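Local atomic coordinates of putative uronate isomerase (Thermotoga maritima, PDB entry 4NAR), a protein that may act as a lactate racemase-like enzyme, although its own reaction is not established. Residues V29-V35 with D141-F147; K62-N68 with R93-H99; R266-V272 with D406-I412; D374-T379 with L391-P396. All coordinates share one frame; numbering follows the deposited sequence.

In the fold
Interactions 1 and 2 lie in one mixed sheet. Strands 31-36 and 63-68 are neighbours there, and Val-34 N lies 2.7 Å from His-65 O, a probable hydrogen bond. Interaction 1 is largely buried, with phenylalanine and aliphatic packing and charges at one end. Interaction 2 reaches the outermost strand, 94-97. It is partly buried, and histidines take part in it. Interactions 3 and 4 share a second, parallel sheet, with centres about 44 Å and 39 Å from that of interaction 2. They join its two outermost strands, 409-412 and 392-393, to the rest. Both are partly buried. Interaction 3 has exposed, charged residues at its polar end. Interaction 4 is mostly apolar.

Interaction 1 (V29-V35 with D141-F147); sequences VKKVLVV and DFDAIFF
Phe-142 carries CG beside its own backbone N and opposite the carbonyl carbon (chi1 -71°), and this lays its ring against Leu-33. Leu-33 CB sits over the centre of the ring, 3.6 Å from the centroid, in a CH-pi contact. Lys-31 NZ makes an off-centre cation-pi contact with this ring and a salt bridge to Asp-141 OD1, 2.9 Å away on the syn lone pair. Without the ring, as with an alanine at Phe-142, Leu-33 CB would probably lose its aromatic cover and the Lys-31 chain would be freer to turn.

The strands are parallel neighbours in the mixed sheet of the lactate racemase N-terminal domain. Leu-33 N bonds to Ala-144 O at 3.0 Å. Phe-146 N bonds to Leu-33 O at 2.8 Å. At the start of the pair, Asp-143 N bonds to Lys-31 O at 2.8 Å, and Asp-143 OD1 accepts from Lys-30 N at 3.1 Å, on the anti side. A weak bond from Lys-31 N reaches the same oxygen.

On the face with Val-32 and Val-34, the edge of the Phe-146 ring meets Val-32, with CE1 3.5 Å from CG2. On the other face Val-35 lies beside Phe-147, and its CB is 3.7 Å from Phe-147 CD1.

Strand 63-68 flanks strand 31-36 on its other edge, with backbone bonds from Val-32 and Val-34 to His-65. Strand 217-227 lies beyond strand 144-150. Phe-146 meets Phe-219 there and also touches Leu-52 and Leu-56 of helix 45-58.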
# COMPACT_ATOMS: atom_id res chain seq x y z
N VAL A 29 -24.75 19.61 1.19
CA VAL A 29 -24.06 18.67 2.07
C VAL A 29 -24.79 18.46 3.38
O VAL A 29 -24.75 19.31 4.28
CB VAL A 29 -22.62 19.09 2.37
CG1 VAL A 29 -21.66 18.48 1.36
CG2 VAL A 29 -22.49 20.61 2.40
N LYS A 30 -25.47 17.32 3.50
CA LYS A 30 -25.91 16.86 4.80
C LYS A 30 -25.13 15.60 5.17
O LYS A 30 -24.61 15.51 6.27
CB LYS A 30 -27.44 16.67 4.88
CG LYS A 30 -28.11 16.42 3.54
CD LYS A 30 -29.63 16.55 3.63
CE LYS A 30 -30.28 15.34 4.30
NZ LYS A 30 -31.48 14.85 3.54
N LYS A 31 -25.03 14.66 4.22
CA LYS A 31 -24.33 13.39 4.42
C LYS A 31 -23.07 13.30 3.54
O LYS A 31 -23.15 13.39 2.30
CB LYS A 31 -25.26 12.22 4.08
CG LYS A 31 -25.89 11.49 5.25
CD LYS A 31 -25.57 10.00 5.14
CE LYS A 31 -26.72 9.10 5.56
NZ LYS A 31 -26.34 7.66 5.35
N VAL A 32 -21.92 13.09 4.17
CA VAL A 32 -20.63 13.04 3.49
C VAL A 32 -19.85 11.78 3.92
O VAL A 32 -19.99 11.31 5.05
CB VAL A 32 -19.82 14.32 3.83
CG1 VAL A 32 -18.37 14.02 4.16
CG2 VAL A 32 -19.95 15.34 2.71
N LEU A 33 -19.04 11.23 3.01
CA LEU A 33 -18.17 10.10 3.35
C LEU A 33 -16.71 10.44 3.07
O LEU A 33 -16.37 10.92 1.97
CB LEU A 33 -18.56 8.84 2.56
CG LEU A 33 -17.70 7.57 2.73
CD1 LEU A 33 -17.71 7.07 4.17
CD2 LEU A 33 -18.16 6.46 1.79
N VAL A 34 -15.85 10.18 4.06
CA VAL A 34 -14.42 10.36 3.87
C VAL A 34 -13.71 9.02 3.96
O VAL A 34 -13.69 8.37 5.01
CB VAL A 34 -13.80 11.37 4.88
CG1 VAL A 34 -12.27 11.47 4.69
CG2 VAL A 34 -14.44 12.74 4.72
N VAL A 35 -13.14 8.60 2.83
CA VAL A 35 -12.33 7.39 2.74
C VAL A 35 -10.86 7.80 2.92
O VAL A 35 -10.36 8.70 2.22
CB VAL A 35 -12.57 6.65 1.39
CG1 VAL A 35 -11.71 5.40 1.31
CG2 VAL A 35 -14.05 6.28 1.23
N ASP A 141 -26.68 6.87 0.37
CA ASP A 141 -27.11 8.23 0.01
C ASP A 141 -26.12 9.33 0.44
O ASP A 141 -26.46 10.19 1.27
CB ASP A 141 -28.52 8.52 0.57
CG ASP A 141 -28.62 8.28 2.09
OD1 ASP A 141 -27.63 7.83 2.71
OD2 ASP A 141 -29.71 8.52 2.66
N PHE A 142 -24.92 9.33 -0.11
CA PHE A 142 -23.98 10.41 0.20
C PHE A 142 -24.04 11.53 -0.82
O PHE A 142 -24.28 11.30 -2.00
CB PHE A 142 -22.54 9.90 0.35
CG PHE A 142 -22.32 9.08 1.60
CD1 PHE A 142 -22.36 9.69 2.86
CD2 PHE A 142 -22.09 7.71 1.52
CE1 PHE A 142 -22.19 8.94 4.02
CE2 PHE A 142 -21.91 6.94 2.68
CZ PHE A 142 -21.96 7.55 3.94
N ASP A 143 -23.85 12.76 -0.36
CA ASP A 143 -23.84 13.91 -1.26
C ASP A 143 -22.45 14.10 -1.85
O ASP A 143 -22.30 14.63 -2.95
CB ASP A 143 -24.30 15.17 -0.52
CG ASP A 143 -25.75 15.10 -0.10
OD1 ASP A 143 -26.03 15.36 1.10
OD2 ASP A 143 -26.61 14.79 -0.96
N ALA A 144 -21.43 13.69 -1.10
CA ALA A 144 -20.07 13.75 -1.59
C ALA A 144 -19.23 12.68 -0.91
O ALA A 144 -19.46 12.34 0.26
CB ALA A 144 -19.45 15.13 -1.38
N ILE A 145 -18.28 12.15 -1.67
CA ILE A 145 -17.33 11.19 -1.13
C ILE A 145 -15.93 11.72 -1.42
O ILE A 145 -15.59 12.01 -2.57
CB ILE A 145 -17.49 9.82 -1.78
CG1 ILE A 145 -18.95 9.37 -1.67
CG2 ILE A 145 -16.57 8.83 -1.09
CD1 ILE A 145 -19.18 7.94 -2.15
N PHE A 146 -15.14 11.84 -0.36
CA PHE A 146 -13.80 12.41 -0.46
C PHE A 146 -12.81 11.31 -0.19
O PHE A 146 -12.82 10.70 0.87
CB PHE A 146 -13.64 13.51 0.58
CG PHE A 146 -14.70 14.57 0.49
CD1 PHE A 146 -15.81 14.52 1.32
CD2 PHE A 146 -14.60 15.61 -0.44
CE1 PHE A 146 -16.81 15.50 1.24
CE2 PHE A 146 -15.58 16.58 -0.53
CZ PHE A 146 -16.69 16.53 0.31
N PHE A 147 -11.95 11.05 -1.15
CA PHE A 147 -10.93 10.03 -0.97
C PHE A 147 -9.59 10.75 -0.74
O PHE A 147 -9.03 11.32 -1.68
CB PHE A 147 -10.83 9.15 -2.21
CG PHE A 147 -12.09 8.40 -2.56
CD1 PHE A 147 -12.23 7.05 -2.24
CD2 PHE A 147 -13.13 9.03 -3.26
CE1 PHE A 147 -13.40 6.33 -2.59
CE2 PHE A 147 -14.29 8.33 -3.62
CZ PHE A 147 -14.42 6.98 -3.29

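Interaction 2 (K62-N68 with R93-H99); sequences KEFHTLN and RVFFHNH
His-65 and His-97 meet through their ring nitrogens. ND1 of His-65 is 2.9 Å from NE2 of His-97 in a nearly straight hydrogen bond (176°), and either could be the donor. The rings meet rim to rim, almost coplanar. On its other side His-65 NE2 gives a bond to Glu-63 OE1 at 3.2 Å, in the ring plane and on the anti lone pair.

In the offset stack, Phe-95 CD1 lies over one face of the His-65 ring, with centroids 4.8 Å apart. His-65 and Phe-95 are paired and so lie on the same face of the sheet; with CG anti to the carbonyl carbon in both (chi1 -69° and -56°), their rings overlap. A leucine at His-65 would probably leave His-97 NE2 and Glu-63 OE1 without this partner.

The backbone bonds are those of parallel strands in a beta-alpha-beta unit with helix 78-85. Thr-66 N bonds to Phe-95 O at 2.8 Å. At the far end a water joins Asn-68 ND2, Asn-98 OD1 and His-99 N. Asn-98 OD1 also accepts from Met-76 N.

Bonds at both ring nitrogens should hold the His-65 ring in one rotation, with Phe-95 on one of its faces.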
# COMPACT_ATOMS: atom_id res chain seq x y z
N LYS A 62 -24.67 17.54 8.12
CA LYS A 62 -25.40 16.78 9.13
C LYS A 62 -24.65 15.51 9.58
O LYS A 62 -24.63 15.16 10.77
CB LYS A 62 -26.79 16.42 8.62
CG LYS A 62 -27.67 17.63 8.33
CD LYS A 62 -27.94 18.43 9.61
CE LYS A 62 -27.84 19.94 9.36
NZ LYS A 62 -27.29 20.65 10.57
N GLU A 63 -24.02 14.83 8.63
CA GLU A 63 -23.40 13.54 8.90
C GLU A 63 -22.04 13.37 8.22
O GLU A 63 -21.92 13.47 6.99
CB GLU A 63 -24.34 12.44 8.45
CG GLU A 63 -24.72 11.49 9.54
CD GLU A 63 -26.12 10.97 9.37
OE1 GLU A 63 -26.28 9.75 9.09
OE2 GLU A 63 -27.07 11.77 9.53
N PHE A 64 -21.03 13.09 9.03
CA PHE A 64 -19.66 12.97 8.56
C PHE A 64 -19.21 11.55 8.86
O PHE A 64 -18.83 11.21 9.99
CB PHE A 64 -18.79 13.98 9.31
CG PHE A 64 -17.38 14.09 8.79
CD1 PHE A 64 -16.36 13.33 9.35
CD2 PHE A 64 -17.09 14.96 7.74
CE1 PHE A 64 -15.04 13.45 8.86
CE2 PHE A 64 -15.79 15.09 7.24
CZ PHE A 64 -14.76 14.34 7.80
N HIS A 65 -19.29 10.70 7.84
CA HIS A 65 -18.89 9.30 7.97
C HIS A 65 -17.47 9.11 7.45
O HIS A 65 -17.05 9.76 6.49
CB HIS A 65 -19.86 8.42 7.20
CG HIS A 65 -21.23 8.35 7.82
ND1 HIS A 65 -21.67 7.26 8.54
CD2 HIS A 65 -22.26 9.23 7.81
CE1 HIS A 65 -22.90 7.47 8.95
NE2 HIS A 65 -23.29 8.66 8.53
N THR A 66 -16.71 8.21 8.08
CA THR A 66 -15.38 7.88 7.56
C THR A 66 -15.21 6.39 7.33
O THR A 66 -15.85 5.58 7.99
CB THR A 66 -14.23 8.45 8.44
OG1 THR A 66 -13.73 7.42 9.32
CG2 THR A 66 -14.71 9.70 9.21
N LEU A 67 -14.34 6.04 6.38
CA LEU A 67 -14.09 4.65 6.03
C LEU A 67 -12.58 4.46 5.94
O LEU A 67 -11.87 5.15 5.19
CB LEU A 67 -14.73 4.29 4.67
CG LEU A 67 -15.35 2.90 4.41
CD1 LEU A 67 -15.32 2.60 2.93
CD2 LEU A 67 -14.72 1.75 5.20
N ASN A 68 -12.11 3.51 6.73
CA ASN A 68 -10.71 3.14 6.74
C ASN A 68 -10.41 2.25 5.54
O ASN A 68 -10.87 1.10 5.49
CB ASN A 68 -10.39 2.39 8.03
CG ASN A 68 -8.93 2.00 8.12
OD1 ASN A 68 -8.04 2.87 8.12
ND2 ASN A 68 -8.66 0.69 8.18
N ARG A 93 -22.41 13.72 14.76
CA ARG A 93 -22.29 13.96 13.31
C ARG A 93 -21.07 13.23 12.72
O ARG A 93 -20.94 13.14 11.49
CB ARG A 93 -22.24 15.46 12.92
CG ARG A 93 -23.30 16.34 13.63
CD ARG A 93 -23.74 17.53 12.79
NE ARG A 93 -24.81 18.31 13.43
CZ ARG A 93 -26.09 17.93 13.50
NH1 ARG A 93 -26.49 16.77 12.98
NH2 ARG A 93 -26.97 18.72 14.10
N VAL A 94 -20.22 12.68 13.58
CA VAL A 94 -19.03 11.95 13.13
C VAL A 94 -19.13 10.44 13.41
O VAL A 94 -19.38 10.02 14.54
CB VAL A 94 -17.75 12.55 13.76
CG1 VAL A 94 -16.52 11.79 13.29
CG2 VAL A 94 -17.64 14.02 13.39
N PHE A 95 -18.92 9.64 12.37
CA PHE A 95 -19.04 8.19 12.47
C PHE A 95 -17.89 7.48 11.76
O PHE A 95 -17.82 7.50 10.52
CB PHE A 95 -20.36 7.71 11.88
CG PHE A 95 -21.58 8.37 12.49
CD1 PHE A 95 -22.13 9.51 11.92
CD2 PHE A 95 -22.18 7.85 13.64
CE1 PHE A 95 -23.25 10.12 12.47
CE2 PHE A 95 -23.31 8.45 14.20
CZ PHE A 95 -23.84 9.59 13.62
N PHE A 96 -16.98 6.87 12.52
CA PHE A 96 -15.88 6.11 11.95
C PHE A 96 -16.37 4.74 11.53
O PHE A 96 -17.24 4.16 12.18
CB PHE A 96 -14.76 5.91 12.98
CG PHE A 96 -14.22 7.19 13.56
CD1 PHE A 96 -13.89 8.26 12.73
CD2 PHE A 96 -14.04 7.33 14.95
CE1 PHE A 96 -13.37 9.47 13.28
CE2 PHE A 96 -13.52 8.52 15.50
CZ PHE A 96 -13.19 9.59 14.67
N HIS A 97 -15.81 4.21 10.44
CA HIS A 97 -16.09 2.84 10.03
C HIS A 97 -14.78 2.13 9.66
O HIS A 97 -13.91 2.69 8.97
CB HIS A 97 -17.06 2.77 8.83
CG HIS A 97 -18.36 3.51 9.04
ND1 HIS A 97 -19.46 2.92 9.61
CD2 HIS A 97 -18.71 4.78 8.74
CE1 HIS A 97 -20.45 3.80 9.66
NE2 HIS A 97 -20.02 4.93 9.14
N ASN A 98 -14.64 0.89 10.12
CA ASN A 98 -13.63 0.03 9.54
C ASN A 98 -14.17 -0.62 8.27
O ASN A 98 -15.40 -0.76 8.09
CB ASN A 98 -13.18 -1.05 10.54
CG ASN A 98 -12.11 -0.55 11.50
OD1 ASN A 98 -10.94 -0.43 11.14
ND2 ASN A 98 -12.51 -0.27 12.73
N HIS A 99 -13.26 -0.98 7.37
CA HIS A 99 -13.61 -1.78 6.20
C HIS A 99 -13.70 -3.24 6.66
O HIS A 99 -13.11 -3.59 7.68
CB HIS A 99 -12.56 -1.60 5.09
CG HIS A 99 -12.82 -2.42 3.86
ND1 HIS A 99 -14.07 -2.59 3.33
CD2 HIS A 99 -11.95 -3.12 3.07
CE1 HIS A 99 -13.98 -3.37 2.25
NE2 HIS A 99 -12.71 -3.69 2.08
O HOH W 1 -10.65 -1.40 8.60

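Interaction 3 (R266-V272 with D406-I412); sequences RPLRRAV and DEDSLWI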
# COMPACT_ATOMS: atom_id res chain seq x y z
N ARG A 266 27.44 2.43 -5.67
CA ARG A 266 27.96 1.07 -5.53
C ARG A 266 26.85 0.18 -5.00
O ARG A 266 26.08 0.60 -4.14
CB ARG A 266 29.11 1.07 -4.53
CG ARG A 266 30.12 -0.06 -4.71
CD ARG A 266 31.47 0.36 -4.12
NE ARG A 266 31.59 1.82 -4.10
CZ ARG A 266 31.67 2.55 -2.99
NH1 ARG A 266 31.68 1.96 -1.80
NH2 ARG A 266 31.75 3.87 -3.07
N PRO A 267 26.78 -1.06 -5.51
CA PRO A 267 25.86 -2.06 -4.93
C PRO A 267 26.12 -2.24 -3.43
O PRO A 267 27.28 -2.15 -2.99
CB PRO A 267 26.24 -3.34 -5.69
CG PRO A 267 26.74 -2.83 -7.04
CD PRO A 267 27.48 -1.56 -6.71
N LEU A 268 25.07 -2.50 -2.66
CA LEU A 268 25.23 -2.64 -1.21
C LEU A 268 25.49 -4.09 -0.80
O LEU A 268 24.88 -5.01 -1.35
CB LEU A 268 23.99 -2.13 -0.47
CG LEU A 268 23.63 -0.66 -0.63
CD1 LEU A 268 22.36 -0.35 0.18
CD2 LEU A 268 24.80 0.23 -0.19
N ARG A 269 26.38 -4.29 0.16
CA ARG A 269 26.60 -5.62 0.71
C ARG A 269 25.72 -5.81 1.96
O ARG A 269 25.31 -6.93 2.29
CB ARG A 269 28.09 -5.87 1.00
CG ARG A 269 28.37 -6.44 2.40
CD ARG A 269 29.50 -7.47 2.41
NE ARG A 269 29.20 -8.64 1.57
CZ ARG A 269 28.36 -9.63 1.90
NH1 ARG A 269 27.68 -9.60 3.05
NH2 ARG A 269 28.19 -10.65 1.06
N ARG A 270 25.41 -4.71 2.62
CA ARG A 270 24.56 -4.73 3.81
C ARG A 270 23.65 -3.51 3.82
O ARG A 270 24.09 -2.37 3.62
CB ARG A 270 25.42 -4.73 5.09
CG ARG A 270 25.68 -6.10 5.69
CD ARG A 270 27.14 -6.29 6.12
NE ARG A 270 27.60 -5.28 7.06
CZ ARG A 270 27.55 -5.40 8.39
NH1 ARG A 270 27.06 -6.51 8.94
NH2 ARG A 270 28.00 -4.42 9.16
N ALA A 271 22.36 -3.75 4.04
CA ALA A 271 21.39 -2.67 4.22
C ALA A 271 20.53 -2.99 5.43
O ALA A 271 19.91 -4.07 5.49
CB ALA A 271 20.53 -2.49 2.97
N VAL A 272 20.50 -2.08 6.40
CA VAL A 272 19.57 -2.23 7.52
C VAL A 272 18.40 -1.29 7.30
O VAL A 272 18.56 -0.06 7.29
CB VAL A 272 20.23 -1.92 8.89
CG1 VAL A 272 19.18 -1.95 10.01
CG2 VAL A 272 21.35 -2.90 9.19
N ASP A 406 30.50 1.38 7.25
CA ASP A 406 31.52 0.99 6.29
C ASP A 406 31.09 1.33 4.86
O ASP A 406 29.90 1.60 4.61
CB ASP A 406 31.80 -0.51 6.43
CG ASP A 406 30.75 -1.21 7.29
OD1 ASP A 406 29.83 -1.83 6.72
OD2 ASP A 406 30.84 -1.12 8.54
N GLU A 407 32.04 1.33 3.94
CA GLU A 407 31.76 1.82 2.59
C GLU A 407 30.55 1.19 1.89
O GLU A 407 29.80 1.91 1.20
CB GLU A 407 33.01 1.72 1.70
CG GLU A 407 33.42 0.31 1.36
CD GLU A 407 34.79 0.24 0.72
OE1 GLU A 407 35.76 0.70 1.35
OE2 GLU A 407 34.88 -0.27 -0.42
N ASP A 408 30.32 -0.11 2.06
CA ASP A 408 29.23 -0.78 1.36
C ASP A 408 28.08 -1.28 2.26
O ASP A 408 27.40 -2.27 1.95
CB ASP A 408 29.77 -1.89 0.45
CG ASP A 408 30.54 -1.34 -0.74
OD1 ASP A 408 30.42 -0.12 -1.01
OD2 ASP A 408 31.26 -2.11 -1.41
N SER A 409 27.87 -0.59 3.38
CA SER A 409 26.71 -0.83 4.21
C SER A 409 25.86 0.44 4.30
O SER A 409 26.35 1.54 4.04
CB SER A 409 27.12 -1.30 5.61
OG SER A 409 27.93 -2.46 5.52
N LEU A 410 24.60 0.28 4.67
CA LEU A 410 23.70 1.42 4.76
C LEU A 410 22.67 1.26 5.88
O LEU A 410 22.00 0.22 5.99
CB LEU A 410 22.97 1.65 3.43
CG LEU A 410 23.29 2.94 2.66
CD1 LEU A 410 22.09 3.38 1.84
CD2 LEU A 410 23.78 4.08 3.58
N TRP A 411 22.56 2.30 6.70
CA TRP A 411 21.58 2.37 7.77
C TRP A 411 20.48 3.30 7.26
O TRP A 411 20.65 4.52 7.19
CB TRP A 411 22.25 2.94 9.02
CG TRP A 411 21.45 2.92 10.29
CD1 TRP A 411 20.75 3.95 10.83
CD2 TRP A 411 21.32 1.82 11.21
NE1 TRP A 411 20.17 3.57 12.02
CE2 TRP A 411 20.51 2.26 12.27
CE3 TRP A 411 21.80 0.50 11.22
CZ2 TRP A 411 20.16 1.43 13.34
CZ3 TRP A 411 21.46 -0.32 12.28
CH2 TRP A 411 20.65 0.14 13.32
N ILE A 412 19.35 2.70 6.87
CA ILE A 412 18.27 3.42 6.21
C ILE A 412 17.19 3.84 7.19
O ILE A 412 16.48 2.99 7.75
CB ILE A 412 17.63 2.54 5.10
CG1 ILE A 412 18.71 1.95 4.19
CG2 ILE A 412 16.59 3.34 4.30
CD1 ILE A 412 18.16 0.94 3.18
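Val-272 and Trp-411 form the apolar centre. They lie side by side and point the same way. Val-272 CG1 is 3.6 Å from Trp-411 CZ3. Trp-411 sets CG opposite its backbone N (chi1 -171°), and this brings the CE3 and CZ3 side of the indole against the valine. On the other face of the sheet Leu-268 CD1 touches Leu-410 CB at 3.9 Å. Ala-271 CB meets Ile-412 CD1 more loosely there.

Strands 270-272 and 409-412 run parallel around this centre. Val-272 N bonds to Leu-410 O at 2.8 Å, and Ile-412 N to Val-272 O at 2.9 Å. These bonds join 409-412, an outermost strand of the parallel sheet within this chain, to 268-274. Strand 302-308 lies on the other side of 268-274, and Val-272 touches its Ile-305 and Tyr-307.

Nearer the turn the bonding changes. The chain turns a corner at Arg-269, and Asp-408 O accepts from both Arg-269 N and Arg-270 N, each in the carbonyl plane. A type I turn from Asp-406 to Ser-409 leads into the second strand. Arg-270 NE bonds to Ser-409 OG at 3.2 Å, while Asp-406 OD1 stays 4.0 Å from Arg-270 NH2, beyond a salt bridge.

At the outer edge Arg-266 crosses Asp-408 at about a right angle. Arg-266 NH1 makes a salt bridge to Asp-408 OD1 at 2.6 Å, but the bond is bent (132°).

The chemistry implies that Asp-408 serves two places: its carbonyl takes both N-H groups at the corner, and its carboxylate probably offsets the charge of Arg-266 before it.

Interaction 4 (D374-T379 with L391-P396); sequences DVILAT and LGYMDP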
# COMPACT_ATOMS: atom_id res chain seq x y z
N ASP A 374 20.18 -12.16 0.67
CA ASP A 374 19.59 -12.73 1.88
C ASP A 374 18.64 -11.70 2.54
O ASP A 374 18.89 -10.50 2.49
CB ASP A 374 20.68 -13.15 2.87
CG ASP A 374 20.17 -14.14 3.93
OD1 ASP A 374 21.01 -14.64 4.72
OD2 ASP A 374 18.95 -14.41 3.98
N VAL A 375 17.55 -12.18 3.13
CA VAL A 375 16.62 -11.32 3.86
C VAL A 375 16.57 -11.76 5.31
O VAL A 375 16.22 -12.91 5.62
CB VAL A 375 15.17 -11.43 3.31
CG1 VAL A 375 14.23 -10.55 4.14
CG2 VAL A 375 15.13 -11.06 1.82
N ILE A 376 16.91 -10.84 6.21
CA ILE A 376 17.02 -11.20 7.62
C ILE A 376 16.00 -10.43 8.45
O ILE A 376 15.83 -9.22 8.29
CB ILE A 376 18.45 -10.96 8.12
CG1 ILE A 376 19.41 -11.89 7.37
CG2 ILE A 376 18.56 -11.17 9.64
CD1 ILE A 376 20.68 -11.19 6.87
N LEU A 377 15.31 -11.16 9.33
CA LEU A 377 14.37 -10.55 10.25
C LEU A 377 15.06 -10.27 11.58
O LEU A 377 15.47 -11.21 12.29
CB LEU A 377 13.16 -11.47 10.47
CG LEU A 377 12.17 -11.66 9.31
CD1 LEU A 377 10.81 -12.24 9.80
CD2 LEU A 377 11.97 -10.35 8.56
N ALA A 378 15.20 -8.99 11.91
CA ALA A 378 15.68 -8.59 13.24
C ALA A 378 14.50 -8.04 14.04
O ALA A 378 14.35 -6.83 14.21
CB ALA A 378 16.81 -7.56 13.13
N THR A 379 13.66 -8.96 14.51
CA THR A 379 12.38 -8.62 15.12
C THR A 379 12.19 -9.49 16.37
O THR A 379 13.12 -10.19 16.78
CB THR A 379 11.21 -8.88 14.13
OG1 THR A 379 10.81 -10.25 14.17
CG2 THR A 379 11.60 -8.53 12.69
N LEU A 391 13.59 -17.56 6.25
CA LEU A 391 14.21 -16.24 6.39
C LEU A 391 15.38 -16.28 7.40
O LEU A 391 15.44 -17.17 8.25
CB LEU A 391 13.15 -15.22 6.83
CG LEU A 391 12.59 -14.24 5.79
CD1 LEU A 391 12.67 -14.78 4.37
CD2 LEU A 391 11.16 -13.78 6.13
N GLY A 392 16.29 -15.31 7.31
CA GLY A 392 17.38 -15.20 8.26
C GLY A 392 16.96 -14.55 9.57
O GLY A 392 15.81 -14.10 9.70
N TYR A 393 17.88 -14.50 10.54
CA TYR A 393 17.60 -13.91 11.85
C TYR A 393 18.79 -13.11 12.40
O TYR A 393 19.94 -13.49 12.21
CB TYR A 393 17.22 -14.99 12.87
CG TYR A 393 17.06 -14.48 14.30
CD1 TYR A 393 18.13 -14.50 15.20
CD2 TYR A 393 15.84 -13.97 14.75
CE1 TYR A 393 17.98 -14.03 16.50
CE2 TYR A 393 15.68 -13.50 16.05
CZ TYR A 393 16.75 -13.54 16.92
OH TYR A 393 16.59 -13.07 18.21
N MSE A 394 18.49 -12.01 13.08
CA MSE A 394 19.49 -11.32 13.89
C MSE A 394 18.81 -10.83 15.15
O MSE A 394 17.67 -10.33 15.10
CB MSE A 394 20.14 -10.14 13.15
CG MSE A 394 21.38 -10.50 12.36
SE MSE A 394 22.22 -8.93 11.53
CE MSE A 394 23.40 -9.86 10.28
N ASP A 395 19.49 -11.00 16.28
CA ASP A 395 19.02 -10.48 17.56
C ASP A 395 18.89 -8.97 17.38
O ASP A 395 19.89 -8.30 17.11
CB ASP A 395 20.06 -10.79 18.64
CG ASP A 395 19.53 -10.56 20.05
OD1 ASP A 395 18.54 -9.81 20.24
OD2 ASP A 395 20.13 -11.15 20.98
N PRO A 396 17.66 -8.44 17.53
CA PRO A 396 17.39 -7.00 17.37
C PRO A 396 18.14 -6.15 18.39
O PRO A 396 18.41 -4.97 18.12
CB PRO A 396 15.88 -6.88 17.61
CG PRO A 396 15.52 -8.11 18.42
CD PRO A 396 16.43 -9.19 17.87
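Strands 373-379 and 392-393 are the parallel strands of a beta-alpha-beta unit with helix 383-388, and three backbone bonds join them. Gly-392 N bonds to Val-375 O at 2.9 Å, Leu-377 N to Gly-392 O at 3.0 Å, and Met-394 N to Leu-377 O at 3.2 Å. The last two donors stand above the carbonyl planes of their acceptors, off the lone pairs.

Ile-376 fills the middle. Ile-376 CG2 lies opposite the backbone N (chi1 -64° to CG1) and packs 3.4 Å from Tyr-393 C. The same methyl touches Met-394 CG at 4.0 Å; this residue is a selenomethionine. Gly-392 faces the isoleucine closely, with Gly-392 CA 4.0 Å from Ile-376 CG1.

Leu-377 and Leu-391 meet on the other face, where Leu-377 CG is 4.0 Å from Leu-391 CD2. Leu-377 also touches Cys-386 of the connecting helix, and Leu-391 reaches Arg-357 of helix 347-357. Strand 302-308 borders 373-379 on its other edge; 392-393 is an outermost strand of this sheet.

Past the strand pair the proline ring takes over the packing, with Pro-396 CG 3.6 Å from Thr-379 O.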